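Local coordinates for protein beta-N-acetylhexosaminidase (Bacteroides fragilis, PDB 4PYS) that probably hydrolyses terminal non-reducing N-acetylhexosamine residues from glycans, as a glycoside hydrolase of family 20, at residues Val146-Lys150 with Glu208-Tyr212; Ile100-Ser105 with Ser157-Asn162; Leu137-Arg141 with Trp166-Leu172. All coordinates share one frame; numbering follows the deposited sequence.

Interaction 1 of 3, residues Val146-Lys150 with Glu208-Tyr212; sequences VSTIK and EIIGY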
ATOM      1  N   VAL A 146       4.030   0.232 -16.230  1.00 26.76           N
ATOM      2  CA  VAL A 146       4.845   0.911 -15.225  1.00 25.69           C
ATOM      3  C   VAL A 146       4.298   2.296 -14.886  1.00 26.16           C
ATOM      4  O   VAL A 146       4.267   2.678 -13.714  1.00 22.26           O
ATOM      5  CB  VAL A 146       6.317   1.007 -15.681  1.00 30.05           C
ATOM      6  CG1 VAL A 146       7.103   1.930 -14.779  1.00 31.26           C
ATOM      7  CG2 VAL A 146       6.944  -0.373 -15.697  1.00 33.87           C
ATOM      8  N   SER A 147       3.844   3.040 -15.894  1.00 28.36           N
ATOM      9  CA  SER A 147       3.309   4.383 -15.624  1.00 28.32           C
ATOM     10  C   SER A 147       2.066   4.331 -14.736  1.00 27.91           C
ATOM     11  O   SER A 147       1.776   5.275 -13.998  1.00 25.62           O
ATOM     12  CB  SER A 147       3.015   5.132 -16.928  1.00 29.33           C
ATOM     13  OG  SER A 147       2.076   4.434 -17.723  1.00 30.02           O
ATOM     14  N   THR A 148       1.333   3.222 -14.803  1.00 21.87           N
ATOM     15  CA  THR A 148       0.141   3.037 -13.972  1.00 22.09           C
ATOM     16  C   THR A 148       0.508   2.642 -12.546  1.00 22.03           C
ATOM     17  O   THR A 148      -0.111   3.112 -11.589  1.00 21.64           O
ATOM     18  CB  THR A 148      -0.835   2.026 -14.602  1.00 25.84           C
ATOM     19  OG1 THR A 148      -1.292   2.534 -15.868  1.00 25.89           O
ATOM     20  CG2 THR A 148      -2.039   1.779 -13.695  1.00 26.21           C
ATOM     21  N   ILE A 149       1.522   1.793 -12.390  1.00 19.45           N
ATOM     22  CA  ILE A 149       2.052   1.535 -11.055  1.00 18.41           C
ATOM     23  C   ILE A 149       2.491   2.859 -10.420  1.00 21.36           C
ATOM     24  O   ILE A 149       2.173   3.146  -9.261  1.00 18.98           O
ATOM     25  CB  ILE A 149       3.245   0.561 -11.092  1.00 20.99           C
ATOM     26  CG1 ILE A 149       2.844  -0.773 -11.743  1.00 23.64           C
ATOM     27  CG2 ILE A 149       3.804   0.347  -9.676  1.00 24.36           C
ATOM     28  CD1 ILE A 149       1.806  -1.553 -10.928  1.00 23.88           C
ATOM     29  N   LYS A 150       3.198   3.689 -11.185  1.00 21.56           N
ATOM     30  CA  LYS A 150       3.632   4.994 -10.664  1.00 20.41           C
ATOM     31  C   LYS A 150       2.455   5.873 -10.259  1.00 20.50           C
ATOM     32  O   LYS A 150       2.518   6.563  -9.244  1.00 20.75           O
ATOM     33  CB  LYS A 150       4.492   5.730 -11.701  1.00 22.84           C
ATOM     34  CG  LYS A 150       5.887   5.134 -11.869  1.00 22.73           C
ATOM     35  CD  LYS A 150       6.660   5.886 -12.928  1.00 26.37           C
ATOM     36  CE  LYS A 150       8.068   5.341 -13.066  1.00 37.17           C
ATOM     37  NZ  LYS A 150       8.802   6.074 -14.134  1.00 38.53           N
ATOM     38  N   GLU A 208      13.530   1.339 -11.119  1.00 35.84           N
ATOM     39  CA  GLU A 208      12.907   2.622 -11.465  1.00 30.17           C
ATOM     40  C   GLU A 208      11.753   2.930 -10.508  1.00 29.95           C
ATOM     41  O   GLU A 208      11.637   4.039  -9.986  1.00 30.98           O
ATOM     42  CB  GLU A 208      12.399   2.589 -12.915  1.00 34.10           C
ATOM     43  CG  GLU A 208      11.693   3.868 -13.377  1.00 39.70           C
ATOM     44  CD  GLU A 208      11.123   3.767 -14.787  1.00 52.52           C
ATOM     45  OE1 GLU A 208      11.246   2.693 -15.417  1.00 58.40           O
ATOM     46  OE2 GLU A 208      10.544   4.766 -15.267  1.00 54.19           O
ATOM     47  N   ILE A 209      10.900   1.937 -10.287  1.00 25.19           N
ATOM     48  CA  ILE A 209       9.747   2.087  -9.394  1.00 21.16           C
ATOM     49  C   ILE A 209      10.152   2.366  -7.950  1.00 29.20           C
ATOM     50  O   ILE A 209       9.564   3.227  -7.279  1.00 26.78           O
ATOM     51  CB  ILE A 209       8.831   0.858  -9.515  1.00 25.96           C
ATOM     52  CG1 ILE A 209       8.031   0.955 -10.820  1.00 31.61           C
ATOM     53  CG2 ILE A 209       7.907   0.738  -8.325  1.00 23.81           C
ATOM     54  CD1 ILE A 209       7.514  -0.359 -11.330  1.00 33.73           C
ATOM     55  N   ILE A 210      11.173   1.660  -7.469  1.00 28.19           N
ATOM     56  CA  ILE A 210      11.665   1.901  -6.113  1.00 26.91           C
ATOM     57  C   ILE A 210      12.186   3.327  -5.950  1.00 27.47           C
ATOM     58  O   ILE A 210      11.951   3.964  -4.924  1.00 28.03           O
ATOM     59  CB  ILE A 210      12.793   0.905  -5.740  1.00 33.01           C
ATOM     60  CG1 ILE A 210      12.229  -0.507  -5.659  1.00 34.47           C
ATOM     61  CG2 ILE A 210      13.439   1.289  -4.406  1.00 34.47           C
ATOM     62  CD1 ILE A 210      11.246  -0.673  -4.538  1.00 32.67           C
ATOM     63  N   GLY A 211      12.899   3.823  -6.960  1.00 28.76           N
ATOM     64  CA  GLY A 211      13.438   5.171  -6.909  1.00 31.88           C
ATOM     65  C   GLY A 211      12.322   6.198  -6.947  1.00 29.52           C
ATOM     66  O   GLY A 211      12.336   7.180  -6.200  1.00 33.83           O
ATOM     67  N   TYR A 212      11.341   5.968  -7.812  1.00 28.00           N
ATOM     68  CA  TYR A 212      10.181   6.860  -7.925  1.00 28.06           C
ATOM     69  C   TYR A 212       9.430   6.946  -6.603  1.00 27.74           C
ATOM     70  O   TYR A 212       9.035   8.028  -6.141  1.00 23.71           O
ATOM     71  CB  TYR A 212       9.255   6.337  -9.027  1.00 26.96           C
ATOM     72  CG  TYR A 212       8.022   7.177  -9.290  1.00 25.07           C
ATOM     73  CD1 TYR A 212       8.073   8.258 -10.159  1.00 25.72           C
ATOM     74  CD2 TYR A 212       6.802   6.876  -8.682  1.00 23.93           C
ATOM     75  CE1 TYR A 212       6.946   9.033 -10.411  1.00 26.58           C
ATOM     76  CE2 TYR A 212       5.657   7.651  -8.935  1.00 22.85           C
ATOM     77  CZ  TYR A 212       5.748   8.718  -9.801  1.00 28.18           C
ATOM     78  OH  TYR A 212       4.632   9.489 -10.058  1.00 24.69           O
TER
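Lys150 lies along Tyr212 and ends at Glu208; together with Ile209, the lysine and the tyrosine bury the most surface between the helices, and Glu208 is the partner at the lysine's end. The long aliphatic part of the lysine does the packing. Its CB is 3.6 Å from Tyr212 CE2, and CG stands over the middle of the ring, 3.8 Å from the centroid and only 12° off the normal, which makes a CH-pi contact. CD then passes above the CD1 side of the same ring. Beyond CG the chain is fully extended, so NZ is carried past the aromatic face to Glu208 OE2. The two form a salt bridge, though the modelled NZ to OE2 distance of 2.5 Å is very short and its exact value doubtful. Glu208 is extended too, its CG anti to the backbone N (chi1 178°), and the two side chains cross at about a right angle.

Helix 146-158 and helix 203-214 are neighbouring outer helices of the family 20 catalytic domain, a TIM-barrel relative. Locally their axes run nearly parallel, 23° apart and 10.6 Å at closest approach, a spacing wide enough for large side chains to fill.

Ile209 packs the side of this interface that faces the barrel. From its CD1, Ile149 CG2 is 4.1 Å away and Val146 CG1 4.2 Å, both ordinary apolar contacts. Branched aliphatic groups suit this place, because Ile149 and Ile209 both go on to touch Trp166 of strand 163-170, so the pair joins helix to helix and helices to sheet. The lysine and the glutamate belong on the more accessible side, where their charged ends can meet each other and solvent. Tyr212 bridges the two zones: Arg216 makes a cation-pi contact with it, and Ile153 and Asp154 also touch it.

Interaction 2 of 3, residues Ile100-Ser105 with Ser157-Asn162; sequences IYAIQS and SMLKMN
The ring of Tyr101 presents its edge to the end of helix 146-158 and the turn after it, with the carbonyl oxygens of Ser157 and Met161 near its plane, while Lys160 CA approaches obliquely; Trp462 packs against the same ring edge-to-face. At its tip, Tyr101 OH donates to Met161 O over 2.7 Å, arriving 57° out of the carbonyl plane. The other flat group, the amide of Gln104, turns NE2 to Ser157 OG, 2.9 Å away and 18° out of the amide plane. A bend at chi2 (-66°) folds this amide back over the last helical turn, and Arg107 takes its OE1. Ser157 OG has a second partner in Arg216 O.

Lys160 has positive phi and is the C-prime residue of the Schellman motif closing the helix. Its chain runs past the tyrosine, CG lying 3.8 Å from Tyr101 CD1, and NZ donates to Ser105 OG at 2.8 Å. A long, flexible lysine suits this buried route, with an acceptor waiting at its end; Tyr80 is also bonded to that hydroxyl. Helix 96-109, between helix 43-49 and strand 80-84 of the N-terminal domain, thus meets the barrel where helix 146-158 turns toward strand 163-170, beside helix 453-462.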
ATOM      1  N   ILE A 100       8.023  15.578   2.846  1.00 19.91           N
ATOM      2  CA  ILE A 100       7.196  15.115   1.737  1.00 17.66           C
ATOM      3  C   ILE A 100       5.718  15.378   2.008  1.00 17.17           C
ATOM      4  O   ILE A 100       4.979  15.857   1.137  1.00 18.26           O
ATOM      5  CB  ILE A 100       7.471  13.627   1.449  1.00 21.96           C
ATOM      6  CG1 ILE A 100       8.839  13.519   0.768  1.00 28.65           C
ATOM      7  CG2 ILE A 100       6.356  13.026   0.568  1.00 22.37           C
ATOM      8  CD1 ILE A 100       9.389  12.147   0.688  1.00 39.17           C
ATOM      9  N   TYR A 101       5.289  15.111   3.231  1.00 17.06           N
ATOM     10  CA  TYR A 101       3.895  15.347   3.560  1.00 16.79           C
ATOM     11  C   TYR A 101       3.585  16.838   3.605  1.00 19.45           C
ATOM     12  O   TYR A 101       2.495  17.251   3.208  1.00 17.22           O
ATOM     13  CB  TYR A 101       3.520  14.626   4.866  1.00 16.79           C
ATOM     14  CG  TYR A 101       3.662  13.122   4.718  1.00 18.77           C
ATOM     15  CD1 TYR A 101       3.332  12.497   3.522  1.00 19.80           C
ATOM     16  CD2 TYR A 101       4.162  12.336   5.756  1.00 19.70           C
ATOM     17  CE1 TYR A 101       3.475  11.109   3.363  1.00 18.94           C
ATOM     18  CE2 TYR A 101       4.305  10.952   5.610  1.00 18.26           C
ATOM     19  CZ  TYR A 101       3.956  10.353   4.408  1.00 21.68           C
ATOM     20  OH  TYR A 101       4.100   8.984   4.245  1.00 19.74           O
ATOM     21  N   ALA A 102       4.537  17.652   4.060  1.00 18.95           N
ATOM     22  CA  ALA A 102       4.357  19.107   3.967  1.00 18.99           C
ATOM     23  C   ALA A 102       4.171  19.547   2.519  1.00 19.25           C
ATOM     24  O   ALA A 102       3.347  20.413   2.224  1.00 18.08           O
ATOM     25  CB  ALA A 102       5.543  19.855   4.611  1.00 19.69           C
ATOM     26  N   ILE A 103       4.950  18.959   1.610  1.00 17.74           N
ATOM     27  CA  ILE A 103       4.815  19.271   0.193  1.00 15.15           C
ATOM     28  C   ILE A 103       3.436  18.877  -0.309  1.00 19.47           C
ATOM     29  O   ILE A 103       2.827  19.620  -1.066  1.00 19.73           O
ATOM     30  CB  ILE A 103       5.920  18.575  -0.649  1.00 18.29           C
ATOM     31  CG1 ILE A 103       7.258  19.294  -0.428  1.00 19.68           C
ATOM     32  CG2 ILE A 103       5.587  18.578  -2.146  1.00 21.29           C
ATOM     33  CD1 ILE A 103       8.473  18.488  -0.902  1.00 20.87           C
ATOM     34  N   GLN A 104       2.931  17.727   0.124  1.00 18.94           N
ATOM     35  CA  GLN A 104       1.594  17.316  -0.303  1.00 19.83           C
ATOM     36  C   GLN A 104       0.540  18.306   0.205  1.00 20.77           C
ATOM     37  O   GLN A 104      -0.424  18.607  -0.491  1.00 20.57           O
ATOM     38  CB  GLN A 104       1.263  15.899   0.189  1.00 17.23           C
ATOM     39  CG  GLN A 104       2.143  14.797  -0.385  1.00 20.02           C
ATOM     40  CD  GLN A 104       1.968  14.608  -1.889  1.00 20.42           C
ATOM     41  OE1 GLN A 104       1.180  15.307  -2.542  1.00 21.78           O
ATOM     42  NE2 GLN A 104       2.700  13.647  -2.441  1.00 19.25           N
ATOM     43  N   SER A 105       0.717  18.818   1.420  1.00 18.77           N
ATOM     44  CA  SER A 105      -0.214  19.833   1.916  1.00 17.66           C
ATOM     45  C   SER A 105      -0.111  21.156   1.142  1.00 20.41           C
ATOM     46  O   SER A 105      -1.133  21.778   0.839  1.00 22.51           O
ATOM     47  CB  SER A 105      -0.035  20.064   3.423  1.00 19.55           C
ATOM     48  OG  SER A 105      -0.486  18.930   4.149  1.00 18.43           O
ATOM     49  N   SER A 157       1.187   8.623  -1.963  1.00 18.78           N
ATOM     50  CA  SER A 157       1.926   9.751  -1.380  1.00 17.49           C
ATOM     51  C   SER A 157       1.030  10.969  -1.227  1.00 18.39           C
ATOM     52  O   SER A 157       1.071  11.663  -0.205  1.00 19.67           O
ATOM     53  CB  SER A 157       3.112  10.114  -2.274  1.00 20.06           C
ATOM     54  OG  SER A 157       3.922  11.103  -1.646  1.00 24.76           O
HETATM   55  N   MSE A 158       0.205  11.209  -2.238  1.00 16.07           N
HETATM   56  CA  MSE A 158      -0.710  12.349  -2.240  1.00 15.84           C
HETATM   57  C   MSE A 158      -1.658  12.299  -1.048  1.00 18.59           C
HETATM   58  O   MSE A 158      -2.062  13.338  -0.521  1.00 19.19           O
HETATM   59  CB  MSE A 158      -1.515  12.355  -3.557  1.00 16.40           C
HETATM   60  CG  MSE A 158      -2.548  13.464  -3.656  1.00 21.12           C
HETATM   61 SE   MSE A 158      -3.521  13.296  -5.340  0.68 22.27          SE
HETATM   62  CE  MSE A 158      -4.513  11.652  -4.896  1.00 21.82           C
ATOM     63  N   LEU A 159      -2.003  11.086  -0.624  1.00 15.77           N
ATOM     64  CA  LEU A 159      -2.967  10.885   0.451  1.00 14.34           C
ATOM     65  C   LEU A 159      -2.250  10.633   1.777  1.00 17.97           C
ATOM     66  O   LEU A 159      -2.869  10.211   2.762  1.00 16.06           O
ATOM     67  CB  LEU A 159      -3.871   9.700   0.105  1.00 20.16           C
ATOM     68  CG  LEU A 159      -4.768   9.950  -1.122  1.00 22.27           C
ATOM     69  CD1 LEU A 159      -5.630   8.744  -1.425  1.00 22.69           C
ATOM     70  CD2 LEU A 159      -5.637  11.167  -0.918  1.00 22.85           C
ATOM     71  N   LYS A 160      -0.948  10.917   1.782  1.00 16.01           N
ATOM     72  CA  LYS A 160      -0.082  10.787   2.963  1.00 16.53           C
ATOM     73  C   LYS A 160       0.074   9.358   3.508  1.00 15.81           C
ATOM     74  O   LYS A 160       0.367   9.165   4.680  1.00 15.56           O
ATOM     75  CB  LYS A 160      -0.511  11.769   4.069  1.00 16.93           C
ATOM     76  CG  LYS A 160      -0.424  13.243   3.608  1.00 17.58           C
ATOM     77  CD  LYS A 160      -0.437  14.189   4.822  1.00 15.62           C
ATOM     78  CE  LYS A 160      -0.189  15.640   4.433  1.00 18.27           C
ATOM     79  NZ  LYS A 160      -1.407  16.266   3.797  1.00 17.37           N
HETATM   80  N   MSE A 161      -0.089   8.361   2.646  1.00 16.88           N
HETATM   81  CA  MSE A 161       0.264   6.995   3.031  1.00 16.23           C
HETATM   82  C   MSE A 161       1.755   6.811   2.967  1.00 17.84           C
HETATM   83  O   MSE A 161       2.470   7.689   2.468  1.00 19.54           O
HETATM   84  CB  MSE A 161      -0.434   6.017   2.098  1.00 14.73           C
HETATM   85  CG  MSE A 161      -1.926   6.197   2.189  1.00 15.41           C
HETATM   86 SE   MSE A 161      -2.806   4.860   1.082  0.71 22.91          SE
HETATM   87  CE  MSE A 161      -4.637   5.535   1.268  1.00 25.13           C
ATOM     88  N   ASN A 162       2.242   5.700   3.512  1.00 15.56           N
ATOM     89  CA  ASN A 162       3.679   5.463   3.494  1.00 15.31           C
ATOM     90  C   ASN A 162       4.132   4.127   2.930  1.00 18.92           C
ATOM     91  O   ASN A 162       5.338   3.905   2.798  1.00 18.53           O
ATOM     92  CB  ASN A 162       4.340   5.709   4.865  1.00 17.42           C
ATOM     93  CG  ASN A 162       3.670   4.958   6.008  1.00 20.30           C
ATOM     94  OD1 ASN A 162       2.721   4.196   5.813  1.00 20.31           O
ATOM     95  ND2 ASN A 162       4.186   5.173   7.231  1.00 20.10           N
TER

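Interaction 3 of 3, residues Leu137-Arg141 with Trp166-Leu172; sequences LDSGR and WHLTEGL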
ATOM      1  N   LEU A 137      -2.037  -2.956  -4.573  1.00 18.78           N
ATOM      2  CA  LEU A 137      -2.560  -3.188  -5.922  1.00 20.90           C
ATOM      3  C   LEU A 137      -2.236  -4.611  -6.332  1.00 22.86           C
ATOM      4  O   LEU A 137      -1.108  -5.075  -6.138  1.00 20.03           O
ATOM      5  CB  LEU A 137      -1.957  -2.197  -6.928  1.00 21.03           C
ATOM      6  CG  LEU A 137      -2.471  -2.334  -8.370  1.00 25.73           C
ATOM      7  CD1 LEU A 137      -3.969  -2.098  -8.448  1.00 24.64           C
ATOM      8  CD2 LEU A 137      -1.731  -1.371  -9.280  1.00 26.91           C
ATOM      9  N   ASP A 138      -3.238  -5.296  -6.871  1.00 23.01           N
ATOM     10  CA  ASP A 138      -3.104  -6.664  -7.364  1.00 26.24           C
ATOM     11  C   ASP A 138      -2.557  -6.610  -8.783  1.00 27.41           C
ATOM     12  O   ASP A 138      -3.305  -6.370  -9.737  1.00 24.53           O
ATOM     13  CB  ASP A 138      -4.487  -7.328  -7.339  1.00 21.02           C
ATOM     14  CG  ASP A 138      -4.495  -8.760  -7.854  1.00 25.41           C
ATOM     15  OD1 ASP A 138      -3.452  -9.318  -8.291  1.00 25.99           O
ATOM     16  OD2 ASP A 138      -5.598  -9.336  -7.824  1.00 26.92           O
ATOM     17  N   SER A 139      -1.246  -6.811  -8.902  1.00 21.20           N
ATOM     18  CA  SER A 139      -0.571  -6.937 -10.188  1.00 21.75           C
ATOM     19  C   SER A 139      -0.301  -8.405 -10.491  1.00 26.78           C
ATOM     20  O   SER A 139       0.517  -8.715 -11.342  1.00 31.66           O
ATOM     21  CB  SER A 139       0.765  -6.184 -10.174  1.00 22.50           C
ATOM     22  OG  SER A 139       0.582  -4.796  -9.958  1.00 25.14           O
ATOM     23  N   GLY A 140      -0.963  -9.317  -9.787  1.00 25.06           N
ATOM     24  CA  GLY A 140      -0.811 -10.730 -10.107  1.00 25.90           C
ATOM     25  C   GLY A 140      -1.841 -11.156 -11.147  1.00 26.40           C
ATOM     26  O   GLY A 140      -1.502 -11.722 -12.194  1.00 27.19           O
ATOM     27  N   ARG A 141      -3.110 -10.872 -10.869  1.00 25.89           N
ATOM     28  CA  ARG A 141      -4.190 -11.277 -11.780  1.00 26.98           C
ATOM     29  C   ARG A 141      -4.224 -10.445 -13.054  1.00 28.15           C
ATOM     30  O   ARG A 141      -4.693 -10.906 -14.108  1.00 30.28           O
ATOM     31  CB  ARG A 141      -5.540 -11.133 -11.082  1.00 32.01           C
ATOM     32  CG  ARG A 141      -5.706 -12.054  -9.896  1.00 32.74           C
ATOM     33  CD  ARG A 141      -7.125 -12.030  -9.358  1.00 34.69           C
ATOM     34  NE  ARG A 141      -7.330 -13.095  -8.381  1.00 31.45           N
ATOM     35  CZ  ARG A 141      -6.889 -13.051  -7.129  1.00 37.87           C
ATOM     36  NH1 ARG A 141      -7.117 -14.069  -6.307  1.00 34.75           N
ATOM     37  NH2 ARG A 141      -6.211 -11.992  -6.699  1.00 30.60           N
ATOM     38  N   TRP A 166       2.697  -4.276  -3.097  1.00 20.38           N
ATOM     39  CA  TRP A 166       2.659  -4.670  -4.501  1.00 20.60           C
ATOM     40  C   TRP A 166       2.474  -6.187  -4.588  1.00 22.98           C
ATOM     41  O   TRP A 166       3.403  -6.946  -4.331  1.00 23.24           O
ATOM     42  CB  TRP A 166       3.972  -4.256  -5.186  1.00 20.27           C
ATOM     43  CG  TRP A 166       3.893  -4.127  -6.685  1.00 21.05           C
ATOM     44  CD1 TRP A 166       2.786  -4.280  -7.472  1.00 20.65           C
ATOM     45  CD2 TRP A 166       4.978  -3.810  -7.569  1.00 19.59           C
ATOM     46  NE1 TRP A 166       3.123  -4.080  -8.802  1.00 20.85           N
ATOM     47  CE2 TRP A 166       4.460  -3.787  -8.882  1.00 20.91           C
ATOM     48  CE3 TRP A 166       6.339  -3.552  -7.377  1.00 25.27           C
ATOM     49  CZ2 TRP A 166       5.263  -3.524 -10.006  1.00 21.58           C
ATOM     50  CZ3 TRP A 166       7.135  -3.278  -8.488  1.00 25.90           C
ATOM     51  CH2 TRP A 166       6.594  -3.278  -9.787  1.00 27.58           C
ATOM     52  N   HIS A 167       1.258  -6.613  -4.916  1.00 20.90           N
ATOM     53  CA  HIS A 167       0.902  -8.026  -4.951  1.00 21.09           C
ATOM     54  C   HIS A 167       1.333  -8.524  -6.323  1.00 23.50           C
ATOM     55  O   HIS A 167       0.628  -8.322  -7.311  1.00 26.28           O
ATOM     56  CB  HIS A 167      -0.616  -8.172  -4.741  1.00 23.46           C
ATOM     57  CG  HIS A 167      -1.092  -9.591  -4.624  1.00 25.55           C
ATOM     58  ND1 HIS A 167      -1.106 -10.281  -3.430  1.00 26.01           N
ATOM     59  CD2 HIS A 167      -1.599 -10.439  -5.552  1.00 27.68           C
ATOM     60  CE1 HIS A 167      -1.578 -11.501  -3.632  1.00 26.97           C
ATOM     61  NE2 HIS A 167      -1.884 -11.621  -4.913  1.00 28.95           N
ATOM     62  N   LEU A 168       2.503  -9.161  -6.373  1.00 24.13           N
ATOM     63  CA  LEU A 168       3.213  -9.433  -7.620  1.00 21.90           C
ATOM     64  C   LEU A 168       3.056 -10.843  -8.162  1.00 25.94           C
ATOM     65  O   LEU A 168       3.430 -11.107  -9.304  1.00 31.57           O
ATOM     66  CB  LEU A 168       4.715  -9.181  -7.422  1.00 24.37           C
ATOM     67  CG  LEU A 168       5.119  -7.713  -7.392  1.00 27.84           C
ATOM     68  CD1 LEU A 168       6.424  -7.549  -6.607  1.00 31.12           C
ATOM     69  CD2 LEU A 168       5.285  -7.216  -8.810  1.00 28.70           C
ATOM     70  N   THR A 169       2.546 -11.765  -7.351  1.00 24.95           N
ATOM     71  CA  THR A 169       2.471 -13.156  -7.788  1.00 27.90           C
ATOM     72  C   THR A 169       1.109 -13.722  -7.472  1.00 31.34           C
ATOM     73  O   THR A 169       0.545 -13.455  -6.412  1.00 30.82           O
ATOM     74  CB  THR A 169       3.534 -14.042  -7.105  1.00 35.44           C
ATOM     75  OG1 THR A 169       3.191 -14.209  -5.721  1.00 37.74           O
ATOM     76  CG2 THR A 169       4.922 -13.408  -7.225  1.00 31.41           C
ATOM     77  N   GLU A 170       0.589 -14.504  -8.407  1.00 32.41           N
ATOM     78  CA  GLU A 170      -0.737 -15.092  -8.294  1.00 30.65           C
ATOM     79  C   GLU A 170      -0.743 -16.325  -9.166  1.00 37.36           C
ATOM     80  O   GLU A 170       0.180 -16.522  -9.970  1.00 34.14           O
ATOM     81  CB  GLU A 170      -1.789 -14.123  -8.829  1.00 31.83           C
ATOM     82  CG  GLU A 170      -2.418 -13.248  -7.767  1.00 35.12           C
ATOM     83  CD  GLU A 170      -3.210 -14.067  -6.774  1.00 43.21           C
ATOM     84  OE1 GLU A 170      -3.685 -15.153  -7.169  1.00 43.98           O
ATOM     85  OE2 GLU A 170      -3.348 -13.636  -5.606  1.00 34.50           O
ATOM     86  N   GLY A 171      -1.780 -17.150  -9.034  1.00 36.83           N
ATOM     87  CA  GLY A 171      -1.920 -18.310  -9.903  1.00 35.49           C
ATOM     88  C   GLY A 171      -1.983 -17.871 -11.360  1.00 42.02           C
ATOM     89  O   GLY A 171      -1.484 -18.551 -12.250  1.00 42.94           O
ATOM     90  N   LEU A 172      -2.576 -16.700 -11.584  1.00 40.01           N
ATOM     91  CA  LEU A 172      -2.784 -16.173 -12.927  1.00 41.29           C
ATOM     92  C   LEU A 172      -1.622 -15.349 -13.451  1.00 39.88           C
ATOM     93  O   LEU A 172      -1.707 -14.800 -14.549  1.00 36.68           O
ATOM     94  CB  LEU A 172      -4.030 -15.288 -12.952  1.00 44.97           C
ATOM     95  CG  LEU A 172      -5.355 -15.961 -13.283  1.00 50.34           C
ATOM     96  CD1 LEU A 172      -6.508 -15.009 -12.998  1.00 48.69           C
ATOM     97  CD2 LEU A 172      -5.360 -16.411 -14.731  1.00 50.67           C
TER
HETATM   98  O   HOH W   1      -5.456 -13.463  -4.033  1.00 40.21           O
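Glu170 crosses to Gly140 and Arg141 where strands 132-138 and 163-170 end, the two parallel strands of a beta-alpha-beta unit in the TIM-barrel-like catalytic domain. Its CB lies 3.8 Å from Gly140 CA, a close approach made easy by the absence of a side chain there, and CG keeps to the same glycine. A bend at chi2 (-65°) then swings CD over one face of the Arg141 guanidinium. Consequently Glu170 OE2, 3.5 Å from Arg141 NH2, pairs with it by charge alone. The same oxygen uses its anti lone pair for His167 NE2, at 2.6 Å, and accepts from a water that in turn accepts from Arg141 NH1; OE1 is bonded to His229. In its own plane the guanidinium reaches Asp138 OD2, while Asp138 OD1 accepts from Gly140 N, an Asx turn, and from Arg141 N, which extends it to an Asx motif. This charged cluster fits the carboxyl end of barrel strands, where TIM-barrel active sites lie; a glycerol near Arg141, probably from the crystallisation liquor, is consistent with a pocket. Further back, His167 N bonds to Leu137 O and Ser139 N to His167 O. Ser139 OG, also bonded to Gln144, accepts in the indole plane from Trp166 NE1 at 2.9 Å.

Overall arrangement
Helix 146-158 runs through the whole set. Interaction 1 uses its first turn, interaction 2 its last turn and the loop beyond, and interaction 3 joins the strands before and after it. Interactions 2 and 3 are buried, whereas interaction 1 is only partly so. Interactions 1 and 3 touch, Ile209 CD1 lying 3.4 Å from Trp166 CH2, so helix packing continues into the sheet; interactions 2 and 3, with centres about 26 Å apart, lie on opposite sides of the chain's centre. Chemistry follows place: apolar and CH-pi packing with an outer ion pair between helices, hydrogen bonds of neutral groups and one lysine between domains, and strand pairing topped by a charged network at the barrel's mouth.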